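Local coordinates for histone FOLD protein (Methanopyrus kandleri, PDB 1F1E) that probably binds and packages DNA as an archaeal histone, with two histone folds joined in a single chain, at residues L5-I10 against T30-V35; R12-G17 against R114-L119; K56-E61 against S102-L107. One frame throughout, in Å; residues are numbered along the deposited sequence. Where two conformers were deposited one is given.

Interaction 1 (L5-I10 against T30-V35)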
# COMPACT_ATOMS: atom_id res chain seq x y z
N LEU A 5 -22.07 0.47 -2.26
CA LEU A 5 -21.94 1.45 -1.17
C LEU A 5 -22.75 2.69 -1.46
O LEU A 5 -22.55 3.27 -2.55
CB LEU A 5 -20.48 1.84 -1.06
CG LEU A 5 -19.59 0.64 -0.72
CD1 LEU A 5 -18.16 1.15 -0.78
CD2 LEU A 5 -19.86 0.07 0.66
N PRO A 6 -23.66 3.14 -0.64
CA PRO A 6 -24.40 4.36 -1.03
C PRO A 6 -23.58 5.62 -0.99
O PRO A 6 -22.77 5.83 -0.12
CB PRO A 6 -25.51 4.45 0.04
CG PRO A 6 -25.62 3.06 0.56
CD PRO A 6 -24.18 2.63 0.65
N LYS A 7 -23.86 6.45 -2.02
CA LYS A 7 -23.11 7.67 -2.17
C LYS A 7 -23.30 8.59 -0.95
O LYS A 7 -22.35 9.23 -0.49
CB LYS A 7 -23.47 8.50 -3.42
CG LYS A 7 -23.04 7.87 -4.70
CD LYS A 7 -23.52 8.47 -6.00
CE LYS A 7 -22.69 8.17 -7.22
NZ LYS A 7 -22.83 9.05 -8.45
N ALA A 8 -24.52 8.63 -0.42
CA ALA A 8 -24.74 9.50 0.73
C ALA A 8 -23.89 9.13 1.93
O ALA A 8 -23.38 10.02 2.63
CB ALA A 8 -26.22 9.47 1.08
N ALA A 9 -23.73 7.82 2.07
CA ALA A 9 -22.89 7.28 3.17
C ALA A 9 -21.41 7.54 2.89
O ALA A 9 -20.71 8.00 3.81
CB ALA A 9 -23.14 5.82 3.45
N ILE A 10 -20.94 7.30 1.66
CA ILE A 10 -19.58 7.69 1.26
C ILE A 10 -19.29 9.14 1.61
O ILE A 10 -18.27 9.46 2.23
CB ILE A 10 -19.32 7.41 -0.21
CG1 ILE A 10 -19.42 5.89 -0.52
CG2 ILE A 10 -17.99 7.98 -0.65
CD1 ILE A 10 -19.37 5.65 -2.02
N THR A 30 -15.09 12.62 -7.20
CA THR A 30 -13.86 11.79 -7.03
C THR A 30 -14.00 10.64 -6.06
O THR A 30 -13.60 9.49 -6.30
CB THR A 30 -12.71 12.69 -6.62
OG1 THR A 30 -12.53 13.69 -7.66
CG2 THR A 30 -11.41 11.93 -6.55
N ILE A 31 -14.59 10.96 -4.91
CA ILE A 31 -14.79 9.96 -3.85
C ILE A 31 -15.82 8.94 -4.26
O ILE A 31 -15.72 7.79 -3.85
CB ILE A 31 -15.11 10.56 -2.47
CG1 ILE A 31 -16.41 11.31 -2.40
CG2 ILE A 31 -13.99 11.49 -1.95
CD1 ILE A 31 -16.85 11.78 -1.00
N TYR A 32 -16.82 9.25 -5.06
CA TYR A 32 -17.79 8.23 -5.48
C TYR A 32 -17.15 7.24 -6.41
O TYR A 32 -17.46 6.03 -6.45
CB TYR A 32 -18.92 8.98 -6.18
CG TYR A 32 -19.76 9.87 -5.29
CD1 TYR A 32 -19.88 9.77 -3.93
CD2 TYR A 32 -20.53 10.90 -5.82
CE1 TYR A 32 -20.66 10.57 -3.13
CE2 TYR A 32 -21.32 11.74 -5.12
CZ TYR A 32 -21.37 11.57 -3.74
OH TYR A 32 -22.17 12.42 -3.05
N ASP A 33 -16.23 7.75 -7.21
CA ASP A 33 -15.58 6.79 -8.08
C ASP A 33 -14.59 5.97 -7.23
O ASP A 33 -14.47 4.75 -7.33
CB ASP A 33 -14.84 7.46 -9.26
CG ASP A 33 -15.73 7.82 -10.46
OD1 ASP A 33 -16.89 7.34 -10.50
OD2 ASP A 33 -15.30 8.66 -11.30
N PHE A 34 -13.83 6.64 -6.35
CA PHE A 34 -12.74 5.98 -5.69
C PHE A 34 -13.11 5.03 -4.54
O PHE A 34 -12.57 3.94 -4.47
CB PHE A 34 -11.76 7.07 -5.17
CG PHE A 34 -10.65 6.43 -4.36
CD1 PHE A 34 -9.62 5.81 -5.06
CD2 PHE A 34 -10.64 6.51 -2.99
CE1 PHE A 34 -8.61 5.24 -4.32
CE2 PHE A 34 -9.66 5.87 -2.26
CZ PHE A 34 -8.65 5.28 -2.96
N VAL A 35 -13.99 5.48 -3.67
CA VAL A 35 -14.27 4.66 -2.47
C VAL A 35 -14.73 3.27 -2.84
O VAL A 35 -14.22 2.32 -2.23
CB VAL A 35 -15.18 5.40 -1.47
CG1 VAL A 35 -15.65 4.52 -0.34
CG2 VAL A 35 -14.39 6.59 -0.93

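Interaction 2 (R12-G17 against R114-L119)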
# COMPACT_ATOMS: atom_id res chain seq x y z
N ARG A 12 -20.92 11.16 3.79
CA ARG A 12 -20.89 11.49 5.22
C ARG A 12 -19.56 11.05 5.87
O ARG A 12 -19.00 11.72 6.71
CB ARG A 12 -22.07 10.94 6.01
CG ARG A 12 -23.41 11.60 5.64
CD ARG A 12 -24.49 11.07 6.60
NE ARG A 12 -24.74 9.66 6.29
CZ ARG A 12 -25.60 9.20 5.41
NH1 ARG A 12 -26.38 9.99 4.67
NH2 ARG A 12 -25.73 7.91 5.24
N ILE A 13 -19.13 9.85 5.43
CA ILE A 13 -17.97 9.26 6.07
C ILE A 13 -16.76 10.10 5.70
O ILE A 13 -15.93 10.43 6.53
CB ILE A 13 -17.85 7.80 5.74
CG1 ILE A 13 -18.99 6.98 6.35
CG2 ILE A 13 -16.52 7.22 6.15
CD1 ILE A 13 -19.19 5.63 5.66
N PHE A 14 -16.61 10.40 4.42
CA PHE A 14 -15.48 11.26 4.01
C PHE A 14 -15.51 12.58 4.75
O PHE A 14 -14.50 13.10 5.22
CB PHE A 14 -15.58 11.47 2.52
CG PHE A 14 -14.45 12.25 1.92
CD1 PHE A 14 -14.53 13.59 1.71
CD2 PHE A 14 -13.26 11.60 1.59
CE1 PHE A 14 -13.50 14.32 1.15
CE2 PHE A 14 -12.23 12.32 1.07
CZ PHE A 14 -12.34 13.67 0.85
N ARG A 15 -16.73 13.13 4.85
CA ARG A 15 -16.87 14.44 5.49
C ARG A 15 -16.54 14.41 6.97
O ARG A 15 -16.16 15.40 7.62
CB ARG A 15 -18.31 14.92 5.23
CG ARG A 15 -18.62 16.33 4.99
CD ARG A 15 -20.13 16.53 4.90
NE ARG A 15 -20.56 16.78 3.52
CZ ARG A 15 -20.37 17.97 2.94
NH1 ARG A 15 -20.78 18.18 1.70
NH2 ARG A 15 -19.77 18.96 3.59
N GLN A 16 -16.59 13.27 7.63
CA GLN A 16 -16.16 13.14 8.99
C GLN A 16 -14.71 13.56 9.15
O GLN A 16 -14.30 13.96 10.22
CB GLN A 16 -16.20 11.69 9.50
CG GLN A 16 -17.60 11.17 9.66
CD GLN A 16 -17.76 9.69 9.94
OE1 GLN A 16 -18.86 9.19 10.08
NE2 GLN A 16 -16.65 8.97 10.02
N GLY A 17 -13.94 13.47 8.07
CA GLY A 17 -12.55 13.84 8.17
C GLY A 17 -12.29 15.27 7.74
O GLY A 17 -11.12 15.67 7.80
N ARG A 114 -12.77 3.99 8.04
CA ARG A 114 -11.70 4.79 8.58
C ARG A 114 -10.78 5.26 7.46
O ARG A 114 -10.31 6.40 7.45
CB ARG A 114 -10.90 4.03 9.61
CG ARG A 114 -9.67 4.74 10.13
CD ARG A 114 -9.98 6.07 10.84
NE ARG A 114 -8.76 6.76 11.05
CZ ARG A 114 -8.47 8.05 11.04
NH1 ARG A 114 -9.43 8.92 10.84
NH2 ARG A 114 -7.23 8.44 11.23
N ALA A 115 -10.51 4.41 6.45
CA ALA A 115 -9.67 4.80 5.34
C ALA A 115 -10.29 5.95 4.57
O ALA A 115 -9.60 6.89 4.16
CB ALA A 115 -9.39 3.64 4.43
N THR A 116 -11.60 5.95 4.44
CA THR A 116 -12.30 7.03 3.76
C THR A 116 -12.23 8.35 4.58
O THR A 116 -11.94 9.37 3.98
CB THR A 116 -13.75 6.60 3.52
OG1 THR A 116 -13.79 5.47 2.68
CG2 THR A 116 -14.54 7.66 2.77
N GLU A 117 -12.46 8.25 5.88
CA GLU A 117 -12.32 9.38 6.76
C GLU A 117 -10.91 9.94 6.73
O GLU A 117 -10.68 11.13 6.65
CB GLU A 117 -12.69 8.92 8.17
CG GLU A 117 -12.65 10.03 9.21
CD GLU A 117 -12.97 9.41 10.57
OE1 GLU A 117 -12.13 8.69 11.14
OE2 GLU A 117 -14.10 9.68 10.97
N GLU A 118 -9.93 9.06 6.75
CA GLU A 118 -8.53 9.46 6.66
C GLU A 118 -8.19 10.16 5.34
O GLU A 118 -7.45 11.14 5.29
CB GLU A 118 -7.63 8.27 6.86
CG GLU A 118 -6.22 8.57 7.18
CD GLU A 118 -5.60 7.20 7.50
OE1 GLU A 118 -5.09 6.97 8.61
OE2 GLU A 118 -5.66 6.37 6.57
N LEU A 119 -8.83 9.65 4.31
CA LEU A 119 -8.70 10.38 3.03
C LEU A 119 -9.25 11.79 3.11
O LEU A 119 -8.65 12.71 2.54
CB LEU A 119 -9.40 9.57 1.96
CG LEU A 119 -9.09 9.92 0.51
CD1 LEU A 119 -7.64 9.50 0.17
CD2 LEU A 119 -10.15 9.36 -0.40
O HOH W 1 -13.31 12.13 12.58

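Interaction 3 (K56-E61 against S102-L107)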
# COMPACT_ATOMS: atom_id res chain seq x y z
N LYS A 56 -10.16 -20.96 5.58
CA LYS A 56 -11.20 -20.48 4.67
C LYS A 56 -12.07 -19.42 5.28
O LYS A 56 -12.90 -18.74 4.64
CB LYS A 56 -12.12 -21.62 4.20
N THR A 57 -11.88 -19.26 6.59
CA THR A 57 -12.70 -18.24 7.25
C THR A 57 -11.90 -16.97 7.50
O THR A 57 -10.89 -16.97 8.17
CB THR A 57 -13.28 -18.76 8.54
OG1 THR A 57 -13.96 -19.98 8.32
CG2 THR A 57 -14.31 -17.73 9.00
N LEU A 58 -12.45 -15.89 6.96
CA LEU A 58 -11.85 -14.57 7.23
C LEU A 58 -12.14 -14.22 8.66
O LEU A 58 -13.26 -14.33 9.16
CB LEU A 58 -12.48 -13.50 6.33
CG LEU A 58 -11.78 -12.14 6.26
CD1 LEU A 58 -10.46 -12.24 5.50
CD2 LEU A 58 -12.69 -11.12 5.60
N MSE A 59 -11.20 -13.81 9.46
CA MSE A 59 -11.08 -13.41 10.83
C MSE A 59 -10.46 -12.01 10.94
O MSE A 59 -9.89 -11.47 10.03
CB MSE A 59 -10.35 -14.42 11.67
CG MSE A 59 -10.59 -15.88 11.26
SE MSE A 59 -12.12 -16.52 11.94
CE MSE A 59 -11.80 -16.49 13.70
N GLU A 60 -10.69 -11.49 12.15
CA GLU A 60 -10.20 -10.18 12.44
C GLU A 60 -8.72 -9.98 12.08
O GLU A 60 -8.34 -8.96 11.50
CB GLU A 60 -10.35 -9.90 13.90
CG GLU A 60 -11.48 -9.03 14.24
CD GLU A 60 -11.44 -8.68 15.71
OE1 GLU A 60 -12.39 -7.97 16.03
OE2 GLU A 60 -10.59 -9.05 16.50
N GLU A 61 -7.95 -11.01 12.44
CA GLU A 61 -6.48 -10.90 12.32
C GLU A 61 -6.13 -10.65 10.86
O GLU A 61 -5.16 -10.00 10.53
CB GLU A 61 -5.71 -12.11 12.85
CG GLU A 61 -6.21 -12.80 14.11
CD GLU A 61 -7.56 -13.49 13.93
N SER A 102 -18.23 -12.57 12.08
CA SER A 102 -18.86 -11.27 12.22
C SER A 102 -17.83 -10.21 12.59
O SER A 102 -17.90 -9.12 12.03
CB SER A 102 -19.94 -11.38 13.28
OG SER A 102 -20.54 -10.13 13.52
N ASP A 103 -16.89 -10.52 13.46
CA ASP A 103 -15.86 -9.57 13.80
C ASP A 103 -14.96 -9.23 12.60
O ASP A 103 -14.47 -8.11 12.47
CB ASP A 103 -14.96 -10.12 14.94
CG ASP A 103 -15.68 -10.14 16.27
OD1 ASP A 103 -16.79 -9.59 16.37
OD2 ASP A 103 -15.09 -10.77 17.17
N ALA A 104 -14.74 -10.13 11.70
CA ALA A 104 -13.96 -9.83 10.48
C ALA A 104 -14.69 -8.84 9.60
O ALA A 104 -14.10 -7.92 9.10
CB ALA A 104 -13.68 -11.12 9.69
N VAL A 105 -15.99 -9.12 9.42
CA VAL A 105 -16.82 -8.17 8.65
C VAL A 105 -16.79 -6.80 9.29
O VAL A 105 -16.63 -5.82 8.58
CB VAL A 105 -18.22 -8.74 8.47
CG1 VAL A 105 -19.11 -7.72 7.77
CG2 VAL A 105 -18.16 -10.06 7.69
N ASP A 106 -16.95 -6.74 10.61
CA ASP A 106 -16.95 -5.45 11.23
C ASP A 106 -15.60 -4.76 11.08
O ASP A 106 -15.59 -3.52 10.96
CB ASP A 106 -17.25 -5.61 12.72
CG ASP A 106 -18.65 -5.98 13.04
OD1 ASP A 106 -19.49 -5.92 12.13
OD2 ASP A 106 -18.91 -6.28 14.23
N LEU A 107 -14.52 -5.50 11.18
CA LEU A 107 -13.20 -4.84 11.05
C LEU A 107 -12.96 -4.42 9.62
O LEU A 107 -12.36 -3.35 9.43
CB LEU A 107 -12.10 -5.68 11.68
CG LEU A 107 -10.73 -4.96 11.71
CD1 LEU A 107 -10.79 -3.64 12.43
CD2 LEU A 107 -9.77 -5.94 12.38
O HOH W 2 -14.13 -6.59 14.77

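Interaction 1 (L5-I10 against T30-V35)
Lys7 lays the aliphatic part of its side chain over one face of the Tyr32 ring, the two side chains crossing at about a right angle. Its CG sits 3.8 Å from the ring centroid, only 11° off the normal, a CH-pi contact, while CB rests 3.5 Å from Tyr32 CE1. A long flexible lysine suits this outer side, because its methylenes cover the ring at an exposed position. Inward the contact is buried and made mainly of aliphatic groups. The branched Ile10 is well shaped for it: CG2 stands anti to the backbone N and is directed at helix 25-51, meeting Val35 CG2 at 3.9 Å tip to tip. The same methyl also touches Ile31 CD1 at 4.0 Å and lies at the edge of the Tyr32 ring. An alanine in place of Tyr32 would probably leave the Lys7 methylenes without their platform and open a gap beside Ile10 CG2. Leu5, in the lead-in to the helix, adds a looser touch on Val35. Around this pairing of the short and long helices of the first histone fold, Leu5 also meets Thr87 and Ile91 of helix 85-94, and Ile31 packs on Val140 of helix 137-147.

Interaction 2 (R12-G17 against R114-L119)
Glu117 OE2 receives the amide of Gln16, NE2 lying 2.8 Å away, and a water lies within weak hydrogen-bonding reach of OE2 and also near Gln16 O. The amide bond is bent, with an N-H...O angle of 138°, and NE2 approaches from above the carboxylate plane, 44° out of it, as the two side chains cross at about a right angle. The other oxygen, Glu117 OE1, takes a salt bridge from Arg114 NH1 at 2.7 Å, one turn earlier on the same helix. With both its oxygens engaged, the carboxylate is probably held against rotation and kept charged. Gln16 suits its place because an amide can donate and accept at once: NE2 also bonds Tyr78 OH, and OE1 accepts from Glu81 N.

This is the short first helix of one histone fold lying against the long central helix of the other, as in a histone handshake pair, here within one chain. The backbones come close, with Phe14 CA 4.6 Å from Glu117 CA. Gly17 fits where its CA lies 3.6 Å from Glu117 O, since a CB would collide with that oxygen.

Beneath the polar layer, Ile13 CG2 meets Thr116 CB at 3.9 Å. Thr116 offers its methyl to Phe14 CB, and its hydroxyl is bonded to Ile112 O. Phe14 CG stands anti to the backbone N (chi1 -176°), and the ring beyond it passes Thr116 O to reach Leu119, whose CG lies in the ring plane at the edge and whose CD2 is 3.9 Å from Phe14 CE2.

Interaction 3 (K56-E61 against S102-L107)
Ala104 presses its CB against the backbone running into helix 60-70, lying 3.3 Å from Leu58 O and 3.6 Å from Met59 C. A methyl is about all such an approach accommodates, with the Glu60 and Ala104 CA atoms 4.3 Å apart. Leu58 adds an apolar touch, CG to Ala104 CB at 4.1 Å, and Leu107, one turn on, brings its CD2 to 3.5 Å from Glu60 O. Farther out the extended Glu60 passes over Asp103, its OE1 3.5 Å from Asp103 CB. Glu60 OE1 and Asp103 OD2, like charges, are 4.1 Å apart with no bond. A water bridges Glu60 OE1 to Asp103 O and probably steadies the Glu60 carboxylate. Each acid lies in the first turn of its own helix, 60-70 and 102-129, whose dipole probably favours negative charge.

The contact belongs to the loop pairing of a histone handshake: strand 57-58 runs parallel to strand 99-100, Leu58 bonding through its backbone to Arg99 and Ser101. Right after strand 57-58, Met59 (selenomethionine) occupies the N-cap position of helix 60-70. Ser101 OG accepts from Ala104 N, helping to fix the start of helix 102-129, and Leu63 packs on Leu58, Ala104 and Leu107.

In the fold
Interactions 1 and 2 are neighbours, their centres 10 Å apart, and both use helix 7-15: one joins it to helix 25-51 of its own histone fold, the other to helix 102-129 of the second. They touch directly, for instance where Ile31 CG2 meets Phe14 CE2 at 3.6 Å. Interaction 3 lies farther off, about 22 Å from interaction 2 between centres and on the opposite side of the chain's centre, yet it shares helix 102-129. Along the chain, interactions 1 and 2 cross, and interaction 3 follows interaction 1, falling wholly between the two segments of interaction 2. Interactions 2 and 3 thus join the two halves into one handshake-like unit.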